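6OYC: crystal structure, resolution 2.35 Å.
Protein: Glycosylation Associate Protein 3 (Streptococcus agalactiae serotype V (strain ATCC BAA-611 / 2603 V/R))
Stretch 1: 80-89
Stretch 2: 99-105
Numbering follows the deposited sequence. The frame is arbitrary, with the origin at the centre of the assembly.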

ATOM      1  N   LEU C  80      17.624  -6.548  16.894  1.00 67.19           N
ATOM      2  CA  LEU C  80      18.991  -6.277  16.464  1.00 73.46           C
ATOM      3  C   LEU C  80      18.946  -5.943  14.977  1.00 74.78           C
ATOM      4  O   LEU C  80      18.826  -6.834  14.127  1.00 71.81           O
ATOM      5  N   VAL C  81      19.065  -4.648  14.676  1.00 72.53           N
ATOM      6  CA  VAL C  81      18.839  -4.147  13.323  1.00 76.93           C
ATOM      7  C   VAL C  81      19.820  -4.764  12.329  1.00 78.12           C
ATOM      8  O   VAL C  81      19.446  -5.103  11.201  1.00 77.91           O
ATOM      9  N   SER C  82      21.081  -4.937  12.733  1.00 77.28           N
ATOM     10  CA  SER C  82      22.105  -5.437  11.818  1.00 77.61           C
ATOM     11  C   SER C  82      21.793  -6.829  11.261  1.00 80.50           C
ATOM     12  O   SER C  82      22.337  -7.199  10.210  1.00 75.83           O
ATOM     13  N   SER C  83      20.922  -7.598  11.922  1.00 75.68           N
ATOM     14  CA  SER C  83      20.762  -9.021  11.644  1.00 74.44           C
ATOM     15  C   SER C  83      19.706  -9.343  10.587  1.00 66.48           C
ATOM     16  O   SER C  83      19.519 -10.525  10.276  1.00 66.74           O
ATOM     17  N   LEU C  84      19.011  -8.347  10.031  1.00 61.73           N
ATOM     18  CA  LEU C  84      18.158  -8.556   8.858  1.00 61.05           C
ATOM     19  C   LEU C  84      18.565  -7.570   7.776  1.00 50.31           C
ATOM     20  O   LEU C  84      18.265  -6.378   7.882  1.00 52.72           O
ATOM     21  N   PHE C  85      19.209  -8.056   6.717  1.00 45.26           N
ATOM     22  CA  PHE C  85      19.690  -7.156   5.680  1.00 42.38           C
ATOM     23  C   PHE C  85      19.207  -7.596   4.298  1.00 44.56           C
ATOM     24  O   PHE C  85      18.553  -8.632   4.127  1.00 40.98           O
ATOM     25  N   VAL C  86      19.511  -6.755   3.309  1.00 38.50           N
ATOM     26  CA  VAL C  86      18.980  -6.881   1.965  1.00 36.91           C
ATOM     27  C   VAL C  86      20.139  -6.804   0.978  1.00 37.53           C
ATOM     28  O   VAL C  86      20.962  -5.885   1.038  1.00 37.91           O
ATOM     29  N   ARG C  87      20.198  -7.767   0.074  1.00 35.56           N
ATOM     30  CA  ARG C  87      21.207  -7.841  -0.966  1.00 32.75           C
ATOM     31  C   ARG C  87      20.531  -7.679  -2.325  1.00 32.18           C
ATOM     32  O   ARG C  87      19.664  -8.486  -2.703  1.00 29.00           O
ATOM     33  N   ILE C  88      20.922  -6.638  -3.053  1.00 27.38           N
ATOM     34  CA  ILE C  88      20.562  -6.496  -4.454  1.00 28.38           C
ATOM     35  C   ILE C  88      21.751  -6.944  -5.286  1.00 31.56           C
ATOM     36  O   ILE C  88      22.881  -6.484  -5.069  1.00 33.79           O
ATOM     37  N   GLU C  89      21.511  -7.862  -6.217  1.00 27.96           N
ATOM     38  CA  GLU C  89      22.570  -8.432  -7.037  1.00 31.91           C
ATOM     39  C   GLU C  89      22.221  -8.288  -8.512  1.00 31.40           C
ATOM     40  O   GLU C  89      21.069  -8.490  -8.901  1.00 31.59           O
ATOM     41  N   GLY C  99      27.716  -7.652  -9.973  1.00 30.97           N
ATOM     42  CA  GLY C  99      27.873  -6.763  -8.841  1.00 31.96           C
ATOM     43  C   GLY C  99      26.804  -7.024  -7.805  1.00 33.80           C
ATOM     44  O   GLY C  99      25.830  -7.743  -8.045  1.00 29.59           O
ATOM     45  N   PHE C 100      27.005  -6.425  -6.628  1.00 31.41           N
ATOM     46  CA  PHE C 100      25.942  -6.389  -5.634  1.00 32.25           C
ATOM     47  C   PHE C 100      26.180  -5.239  -4.666  1.00 32.30           C
ATOM     48  O   PHE C 100      27.257  -4.643  -4.632  1.00 34.14           O
ATOM     49  N   GLU C 101      25.139  -4.935  -3.887  1.00 32.94           N
ATOM     50  CA  GLU C 101      25.165  -3.939  -2.819  1.00 35.01           C
ATOM     51  C   GLU C 101      24.267  -4.416  -1.680  1.00 34.99           C
ATOM     52  O   GLU C 101      23.353  -5.219  -1.882  1.00 33.39           O
ATOM     53  N   LEU C 102      24.531  -3.907  -0.472  1.00 33.36           N
ATOM     54  CA  LEU C 102      23.848  -4.341   0.737  1.00 34.29           C
ATOM     55  C   LEU C 102      23.143  -3.185   1.431  1.00 36.96           C
ATOM     56  O   LEU C 102      23.702  -2.096   1.597  1.00 36.00           O
ATOM     57  N   LEU C 103      21.927  -3.453   1.878  1.00 38.22           N
ATOM     58  CA  LEU C 103      21.156  -2.541   2.703  1.00 35.47           C
ATOM     59  C   LEU C 103      21.076  -3.150   4.096  1.00 36.44           C
ATOM     60  O   LEU C 103      20.550  -4.251   4.266  1.00 36.23           O
ATOM     61  N   LYS C 104      21.638  -2.457   5.077  1.00 44.57           N
ATOM     62  CA  LYS C 104      21.671  -2.925   6.451  1.00 43.76           C
ATOM     63  C   LYS C 104      20.793  -2.113   7.385  1.00 51.56           C
ATOM     64  O   LYS C 104      20.128  -2.691   8.246  1.00 56.59           O
ATOM     65  N   LYS C 105      20.754  -0.790   7.237  1.00 51.93           N
ATOM     66  CA  LYS C 105      19.974  -0.005   8.184  1.00 57.43           C
ATOM     67  C   LYS C 105      18.600   0.282   7.596  1.00 58.28           C
ATOM     68  O   LYS C 105      17.688  -0.534   7.762  1.00 62.44           O
TER

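This contact is an antiparallel pairing of two neighbouring strands, 84-89 and 99-103, held by backbone hydrogen bonds and reinforced on one face by an arginine stacked on a phenylalanine. The two stretches together bury 635 Å².

Two hydrogen-bonded pairs set the register. V86 N donates to L103 O at 2.9 Å, and L103 N returns to V86 O at 2.7 Å. I88 N donates to E101 O at 3.0 Å, and E101 N reaches I88 O at 3.0 Å. R87 with L102 and E89 with F100 form the non-hydrogen-bonded pairs. There the backbones approach closely, and CA groups face carbonyl oxygens, as in F100 CA to I88 O at 3.1 Å.

Because side chains alternate along a strand, the residues divide between two faces. V86, I88, E101 and L103 share one face. V86 (chi1 t) and L103 (t, p) are both buried and pack directly, with V86 CB to L103 CB at 4.0 Å. I88 is extended (t, t). Its CG2 lies 4.0 Å from E101 CB, while the end of the chain leads away from the partner strand. E101 (m, m) likewise turns its end away, so its contact with I88 is made near the backbone.

R87, E89, F100 and L102 share the other face. R87 is extended, with its first three chi angles all t, and its end comes nearer to the partner strand. Its guanidinium lies flat on the F100 ring, with centres 3.7 Å apart and planes at 11°. R87 CZ sits 8° off the ring normal, so the charge lies over the ring face in a cation-pi arrangement. F100 has chi1 p and chi2 -88°.

E89 (t, t) holds the same guanidinium from within its own strand. R87 NE and R87 NH2 each donate to E89 OE1 at 3.0 Å, and the NH2 pair is a salt bridge. E89 also touches the partner strand: its CG is 3.3 Å from G99 O and 4.1 Å from F100 CB.

The aliphatic part of R87 contacts L102 (m, t), with R87 CB to L102 CD2 at 3.6 Å. F85 extends this apolar packing. Its CA-to-CB bond points toward the other stretch, with chi1 p, and F85 CE2 is 4.0 Å from L102 CD2. F85 CB also lies 3.2 Å from L103 O and 4.2 Å from K104 CG. The K104 CA-to-CB bond points sideways, with chi1 m, chi2 -133° between wells, and chi3 and chi4 t. K104 NZ is 5.8 Å from the F85 ring centroid, at most a weak attraction. V81 (chi1 t) also points its CA-to-CB bond toward the other stretch, and V81 CG1 lies 4.1 Å from K104 O.

Just before the first strand, the S83 CA-to-CB bond points away from the other stretch (chi1 p), and S83 OG donates to L80 O at 2.8 Å.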

ATOM      1  CB  LEU C  80      19.897  -7.464  16.786  1.00 69.91           C
ATOM      2  CG  LEU C  80      21.222  -7.630  16.035  1.00 74.78           C
ATOM      3  CD1 LEU C  80      22.180  -6.490  16.397  1.00 70.62           C
ATOM      4  CD2 LEU C  80      21.842  -8.976  16.391  1.00 70.34           C
ATOM      5  CB  VAL C  81      18.914  -2.610  13.305  1.00 75.98           C
ATOM      6  CG1 VAL C  81      18.508  -2.057  11.930  1.00 67.22           C
ATOM      7  CG2 VAL C  81      18.029  -2.029  14.410  1.00 72.42           C
ATOM      8  CB  SER C  82      23.465  -5.456  12.534  1.00 79.40           C
ATOM      9  OG  SER C  82      23.563  -6.524  13.475  1.00 73.63           O
ATOM     10  CB  SER C  83      20.433  -9.777  12.938  1.00 72.06           C
ATOM     11  OG  SER C  83      19.112  -9.488  13.369  1.00 73.80           O
ATOM     12  CB  LEU C  84      16.669  -8.396   9.182  1.00 56.51           C
ATOM     13  CG  LEU C  84      15.745  -8.740   7.999  1.00 51.57           C
ATOM     14  CD1 LEU C  84      15.722 -10.255   7.719  1.00 50.52           C
ATOM     15  CD2 LEU C  84      14.325  -8.202   8.172  1.00 46.79           C
ATOM     16  CB  PHE C  85      21.223  -7.007   5.732  1.00 43.79           C
ATOM     17  CG  PHE C  85      21.986  -8.254   5.400  1.00 51.69           C
ATOM     18  CD1 PHE C  85      22.329  -9.160   6.401  1.00 59.05           C
ATOM     19  CD2 PHE C  85      22.401  -8.505   4.101  1.00 45.89           C
ATOM     20  CE1 PHE C  85      23.043 -10.321   6.100  1.00 62.75           C
ATOM     21  CE2 PHE C  85      23.122  -9.655   3.792  1.00 56.96           C
ATOM     22  CZ  PHE C  85      23.446 -10.566   4.796  1.00 62.44           C
ATOM     23  CB  VAL C  86      17.922  -5.798   1.666  1.00 38.49           C
ATOM     24  CG1 VAL C  86      17.414  -5.917   0.249  1.00 31.96           C
ATOM     25  CG2 VAL C  86      16.752  -5.914   2.629  1.00 38.95           C
ATOM     26  CB  ARG C  87      21.946  -9.173  -0.880  1.00 31.39           C
ATOM     27  CG  ARG C  87      23.041  -9.365  -1.907  1.00 35.72           C
ATOM     28  CD  ARG C  87      23.914 -10.586  -1.515  1.00 38.89           C
ATOM     29  NE  ARG C  87      24.667 -11.114  -2.658  1.00 42.93           N
ATOM     30  CZ  ARG C  87      25.958 -11.446  -2.626  1.00 44.04           C
ATOM     31  NH1 ARG C  87      26.664 -11.309  -1.505  1.00 42.46           N
ATOM     32  NH2 ARG C  87      26.543 -11.929  -3.718  1.00 41.82           N
ATOM     33  CB  ILE C  88      20.136  -5.054  -4.785  1.00 31.38           C
ATOM     34  CG1 ILE C  88      19.796  -4.908  -6.263  1.00 30.39           C
ATOM     35  CG2 ILE C  88      21.192  -4.040  -4.389  1.00 32.60           C
ATOM     36  CD1 ILE C  88      18.971  -3.649  -6.545  1.00 32.75           C
ATOM     37  CB  GLU C  89      22.804  -9.915  -6.701  1.00 30.35           C
ATOM     38  CG  GLU C  89      24.055 -10.495  -7.360  1.00 32.10           C
ATOM     39  CD  GLU C  89      24.686 -11.629  -6.549  1.00 36.36           C
ATOM     40  OE1 GLU C  89      24.131 -12.037  -5.505  1.00 34.75           O
ATOM     41  OE2 GLU C  89      25.744 -12.122  -6.967  1.00 40.77           O
ATOM     42  CB  PHE C 100      25.807  -7.731  -4.902  1.00 32.64           C
ATOM     43  CG  PHE C 100      26.773  -7.925  -3.760  1.00 31.24           C
ATOM     44  CD1 PHE C 100      28.036  -8.463  -3.980  1.00 32.96           C
ATOM     45  CD2 PHE C 100      26.401  -7.623  -2.462  1.00 34.16           C
ATOM     46  CE1 PHE C 100      28.923  -8.667  -2.918  1.00 32.67           C
ATOM     47  CE2 PHE C 100      27.279  -7.824  -1.393  1.00 34.29           C
ATOM     48  CZ  PHE C 100      28.535  -8.347  -1.617  1.00 31.80           C
ATOM     49  CB  GLU C 101      24.716  -2.556  -3.314  1.00 31.57           C
ATOM     50  CG  GLU C 101      25.467  -2.030  -4.550  1.00 30.44           C
ATOM     51  CD  GLU C 101      26.958  -1.723  -4.288  1.00 34.69           C
ATOM     52  OE1 GLU C 101      27.720  -1.528  -5.260  1.00 33.36           O
ATOM     53  OE2 GLU C 101      27.370  -1.649  -3.117  1.00 35.68           O
ATOM     54  CB  LEU C 102      24.803  -4.975   1.743  1.00 33.58           C
ATOM     55  CG  LEU C 102      25.476  -6.279   1.353  1.00 44.32           C
ATOM     56  CD1 LEU C 102      26.278  -6.829   2.536  1.00 40.90           C
ATOM     57  CD2 LEU C 102      24.451  -7.283   0.840  1.00 39.43           C
ATOM     58  CB  LEU C 103      19.776  -2.317   2.092  1.00 34.72           C
ATOM     59  CG  LEU C 103      18.584  -1.902   2.945  1.00 39.33           C
ATOM     60  CD1 LEU C 103      18.874  -0.582   3.585  1.00 41.93           C
ATOM     61  CD2 LEU C 103      17.357  -1.804   2.052  1.00 35.38           C
ATOM     62  CB  LYS C 104      23.110  -2.916   6.973  1.00 44.57           C
ATOM     63  CG  LYS C 104      24.004  -3.953   6.280  1.00 48.77           C
ATOM     64  CD  LYS C 104      24.843  -4.758   7.283  1.00 54.02           C
ATOM     65  CE  LYS C 104      25.868  -5.659   6.590  1.00 49.41           C
ATOM     66  NZ  LYS C 104      26.881  -6.231   7.541  1.00 53.87           N
ATOM     67  CB  LYS C 105      20.713   1.281   8.584  1.00 61.77           C
ATOM     68  CG  LYS C 105      21.932   1.022   9.502  1.00 68.85           C
ATOM     69  CD  LYS C 105      22.425   2.269  10.257  1.00 72.36           C
ATOM     70  CE  LYS C 105      23.796   2.045  10.920  1.00 75.56           C
ATOM     71  NZ  LYS C 105      23.729   1.310  12.223  1.00 75.98           N
TER